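Local coordinates for putative transcriptional regulator (Streptomyces coelicolor, PDB 2HXI), which probably binds DNA as a TetR-family regulator of transcription, at residues H159-V162 with I163-S167; P203-S206 with H207-E211. All coordinates share one frame; numbering follows the deposited sequence.

Interaction 1 of 2, residues H159-V162 with I163-S167; sequences HRLV and ILISS
The carbonyl oxygen of Val-162 takes two hydrogen bonds from Ser-166, one from the amide and one from OG at 2.8 Å, and the two donors arrive from opposite faces of the carbonyl plane. The hydroxyl comes within range because its first torsion (chi1 73°) places OG between the backbone N and the carbonyl carbon. This i to i+4 pattern belongs to one uninterrupted alpha helix, 154-173, in the TetR-like C-terminal domain. Ile-163 O repeats the double acceptance one residue on, with Ser-167 N at 2.9 Å and OG at 2.8 Å; that OG also bonds to Arg-219 of the second subunit. The amides of Ile-163, Leu-164 and Ile-165 turn back to His-159, Arg-160 and Leu-161 in the regular helical way.

Among the side chains, His-159 and Ile-163 meet as a CH-pi pair. The CD1 methyl of Ile-163 sits over one face of the imidazole, 3.5 Å from the ring centroid and 23° off its normal, displaced toward NE2. Ile-163 CG1 lies beside its own backbone N (chi1 -78°), which sends CD1 back along the helix to the ring. NE2 in turn bonds to Ala-217 O of the second subunit, tying the ring at its rim while the methyl rests on its face. Replacing the imidazole by an alanine is likely to leave Ala-217 O of the second subunit without its donor and the Ile-163 methyl without a ring face to lie on. Arg-160 carries a salt bridge to Glu-225 of the second subunit. On a different side, Leu-161 packs on both helix 219-237 and helix 98-113, Ile-165 on the latter, and their CD1 methyls meet at 3.9 Å.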
# COMPACT_ATOMS: atom_id res chain seq x y z
N HIS B 159 -3.70 -12.05 -9.18
CA HIS B 159 -3.42 -10.62 -9.34
C HIS B 159 -3.91 -9.81 -8.10
O HIS B 159 -3.18 -9.00 -7.55
CB HIS B 159 -4.15 -10.14 -10.56
CG HIS B 159 -3.76 -8.77 -10.98
ND1 HIS B 159 -2.44 -8.38 -11.15
CD2 HIS B 159 -4.51 -7.66 -11.23
CE1 HIS B 159 -2.40 -7.10 -11.49
NE2 HIS B 159 -3.63 -6.64 -11.54
N ARG B 160 -5.15 -10.03 -7.69
CA ARG B 160 -5.73 -9.33 -6.54
C ARG B 160 -5.01 -9.67 -5.22
O ARG B 160 -4.79 -8.79 -4.34
CB ARG B 160 -7.22 -9.64 -6.45
CG ARG B 160 -7.98 -8.83 -7.54
CD ARG B 160 -9.47 -8.82 -7.20
NE ARG B 160 -10.06 -10.14 -7.33
CZ ARG B 160 -10.63 -10.63 -8.44
NH1 ARG B 160 -10.75 -9.90 -9.55
NH2 ARG B 160 -11.09 -11.87 -8.42
N LEU B 161 -4.66 -10.94 -5.09
CA LEU B 161 -4.03 -11.39 -3.86
C LEU B 161 -2.67 -10.72 -3.71
O LEU B 161 -2.31 -10.24 -2.65
CB LEU B 161 -3.90 -12.91 -3.92
CG LEU B 161 -3.17 -13.45 -2.69
CD1 LEU B 161 -3.72 -13.06 -1.31
CD2 LEU B 161 -3.02 -15.00 -2.76
N VAL B 162 -1.89 -10.71 -4.76
CA VAL B 162 -0.54 -10.09 -4.71
C VAL B 162 -0.59 -8.59 -4.67
O VAL B 162 0.20 -8.00 -3.98
CB VAL B 162 0.37 -10.61 -5.85
CG1 VAL B 162 1.72 -9.87 -5.90
CG2 VAL B 162 0.57 -12.13 -5.62
N ILE B 163 -1.52 -7.97 -5.39
CA ILE B 163 -1.77 -6.53 -5.17
C ILE B 163 -2.05 -6.25 -3.66
O ILE B 163 -1.53 -5.33 -3.09
CB ILE B 163 -2.93 -6.04 -5.98
CG1 ILE B 163 -2.48 -5.85 -7.45
CG2 ILE B 163 -3.45 -4.69 -5.41
CD1 ILE B 163 -3.57 -5.63 -8.48
N LEU B 164 -2.92 -7.05 -3.06
CA LEU B 164 -3.21 -6.83 -1.61
C LEU B 164 -1.92 -6.92 -0.76
O LEU B 164 -1.61 -5.99 0.00
CB LEU B 164 -4.24 -7.84 -1.15
CG LEU B 164 -4.63 -7.79 0.30
CD1 LEU B 164 -5.09 -6.43 0.87
CD2 LEU B 164 -5.65 -8.83 0.67
N ILE B 165 -1.23 -8.03 -0.87
CA ILE B 165 -0.03 -8.31 -0.03
C ILE B 165 1.04 -7.22 -0.23
O ILE B 165 1.58 -6.63 0.74
CB ILE B 165 0.57 -9.68 -0.36
CG1 ILE B 165 -0.39 -10.77 0.10
CG2 ILE B 165 1.93 -9.88 0.38
CD1 ILE B 165 -0.07 -12.17 -0.43
N SER B 166 1.37 -6.98 -1.49
CA SER B 166 2.33 -5.93 -1.85
C SER B 166 1.94 -4.54 -1.40
O SER B 166 2.77 -3.79 -0.86
CB SER B 166 2.67 -6.02 -3.34
OG SER B 166 1.60 -5.57 -4.16
N SER B 167 0.67 -4.21 -1.55
CA SER B 167 0.18 -2.88 -1.17
C SER B 167 0.36 -2.70 0.31
O SER B 167 0.79 -1.63 0.73
CB SER B 167 -1.28 -2.68 -1.49
OG SER B 167 -1.44 -2.53 -2.92

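Interaction 2 of 2, residues P203-S206 with H207-E211; sequences PALS and HFARE
Leu-205 and Ala-209 touch twice, one turn apart: CD1 of the leucine lies 3.7 Å from the alanine CB, and the amide of Ala-209 bonds to Leu-205 O. That bond is bent, with 137° at the hydrogen, and its length of 2.6 Å from Ala-209 N to Leu-205 O is doubtful. The amides of His-207 and Phe-208 bond more conventionally to Pro-203 O and Ala-204 O. Phe-208 CD2 comes obliquely to 3.2 Å from Ala-204 O. On the phenyl ring itself, His-207 CD2 lies 3.4 Å above the plane of the Phe-208 ring, over its centre. With CG opposite the backbone N (chi1 175°), His-207 extends its ring toward that neighbour. A water donates to Ser-206 O at 2.9 Å and accepts a weak bond from Arg-210 N, spanning the next turn.

Farther out, Val-194 of the same chain packs on Leu-205 and Ala-209. The second subunit supplies polar partners: its Glu-138 carboxylate accepts from the amides of Ala-204 and Leu-205, a negative charge likely to suit this amide-rich start of the helix, and its Asp-151 bonds to His-207 NE2. A short helix on an extended excursion, docked on the partner subunit, recalls the arm by which TetR itself reaches across its dimer.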
# COMPACT_ATOMS: atom_id res chain seq x y z
N PRO B 203 -20.84 12.55 16.57
CA PRO B 203 -21.13 11.71 17.73
C PRO B 203 -20.40 10.40 17.74
O PRO B 203 -19.94 9.93 18.82
CB PRO B 203 -22.63 11.45 17.64
CG PRO B 203 -22.97 11.73 16.13
CD PRO B 203 -22.05 12.84 15.76
N ALA B 204 -20.28 9.78 16.55
CA ALA B 204 -19.60 8.50 16.49
C ALA B 204 -18.11 8.67 16.80
O ALA B 204 -17.52 7.93 17.55
CB ALA B 204 -19.81 7.83 15.09
N LEU B 205 -17.53 9.70 16.21
CA LEU B 205 -16.10 9.93 16.40
C LEU B 205 -15.81 10.18 17.88
O LEU B 205 -14.89 9.58 18.43
CB LEU B 205 -15.66 11.12 15.52
CG LEU B 205 -14.15 11.47 15.59
CD1 LEU B 205 -13.21 10.29 15.22
CD2 LEU B 205 -13.93 12.67 14.63
N SER B 206 -16.60 11.05 18.49
CA SER B 206 -16.44 11.37 19.91
C SER B 206 -16.61 10.11 20.79
O SER B 206 -15.87 9.90 21.76
CB SER B 206 -17.44 12.51 20.26
OG SER B 206 -16.99 13.76 19.66
N HIS B 207 -17.55 9.26 20.43
CA HIS B 207 -17.89 8.03 21.17
C HIS B 207 -16.69 7.07 21.13
O HIS B 207 -16.33 6.48 22.16
CB HIS B 207 -19.11 7.35 20.55
CG HIS B 207 -19.44 6.03 21.18
ND1 HIS B 207 -19.94 5.91 22.47
CD2 HIS B 207 -19.28 4.76 20.72
CE1 HIS B 207 -20.10 4.63 22.76
NE2 HIS B 207 -19.73 3.91 21.71
N PHE B 208 -16.09 6.90 19.95
CA PHE B 208 -15.00 5.90 19.70
C PHE B 208 -13.57 6.42 19.77
O PHE B 208 -12.64 5.68 20.02
CB PHE B 208 -15.14 5.27 18.32
CG PHE B 208 -16.35 4.38 18.18
CD1 PHE B 208 -16.44 3.22 18.92
CD2 PHE B 208 -17.38 4.70 17.29
CE1 PHE B 208 -17.54 2.39 18.81
CE2 PHE B 208 -18.51 3.90 17.15
CZ PHE B 208 -18.56 2.68 17.94
N ALA B 209 -13.37 7.70 19.49
CA ALA B 209 -11.99 8.09 19.10
C ALA B 209 -10.87 7.79 20.17
O ALA B 209 -9.73 7.50 19.81
CB ALA B 209 -11.97 9.55 18.61
N ARG B 210 -11.21 7.82 21.45
CA ARG B 210 -10.30 7.37 22.51
C ARG B 210 -9.82 5.90 22.38
O ARG B 210 -8.70 5.52 22.80
CB ARG B 210 -11.04 7.49 23.79
CG ARG B 210 -10.10 7.87 24.91
CD ARG B 210 -10.91 8.61 25.91
NE ARG B 210 -10.38 8.47 27.25
CZ ARG B 210 -10.96 7.75 28.20
NH1 ARG B 210 -12.08 7.10 27.93
NH2 ARG B 210 -10.40 7.67 29.40
N GLU B 211 -10.65 5.06 21.78
CA GLU B 211 -10.30 3.68 21.57
C GLU B 211 -9.67 3.42 20.19
O GLU B 211 -9.20 2.35 19.90
CB GLU B 211 -11.54 2.80 21.77
CG GLU B 211 -12.17 2.86 23.16
CD GLU B 211 -11.14 2.78 24.30
OE1 GLU B 211 -10.27 1.86 24.28
OE2 GLU B 211 -11.22 3.63 25.23
O HOH W 1 -13.07 10.52 21.64

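In the fold
Interactions 1 and 2 follow one another along the chain, on consecutive helices 154-173 and 203-208, and do not touch: their centres are 31 Å apart and their nearest atoms about 21 Å. The centre of interaction 1 is about 9 Å from that of the chain, the centre of interaction 2 about 33 Å. Both nevertheless meet the second subunit, at separate places. Residues 159-167 join a subunit interface near the middle of the chain, where Leu-164 packs on Leu-164 of the second subunit, consistent with the helix-bundle dimer of TetR proteins; residues 203-211 meet the partner through an outlying arm. The predicted helix-turn-helix, 51-70, is a different part of the sequence.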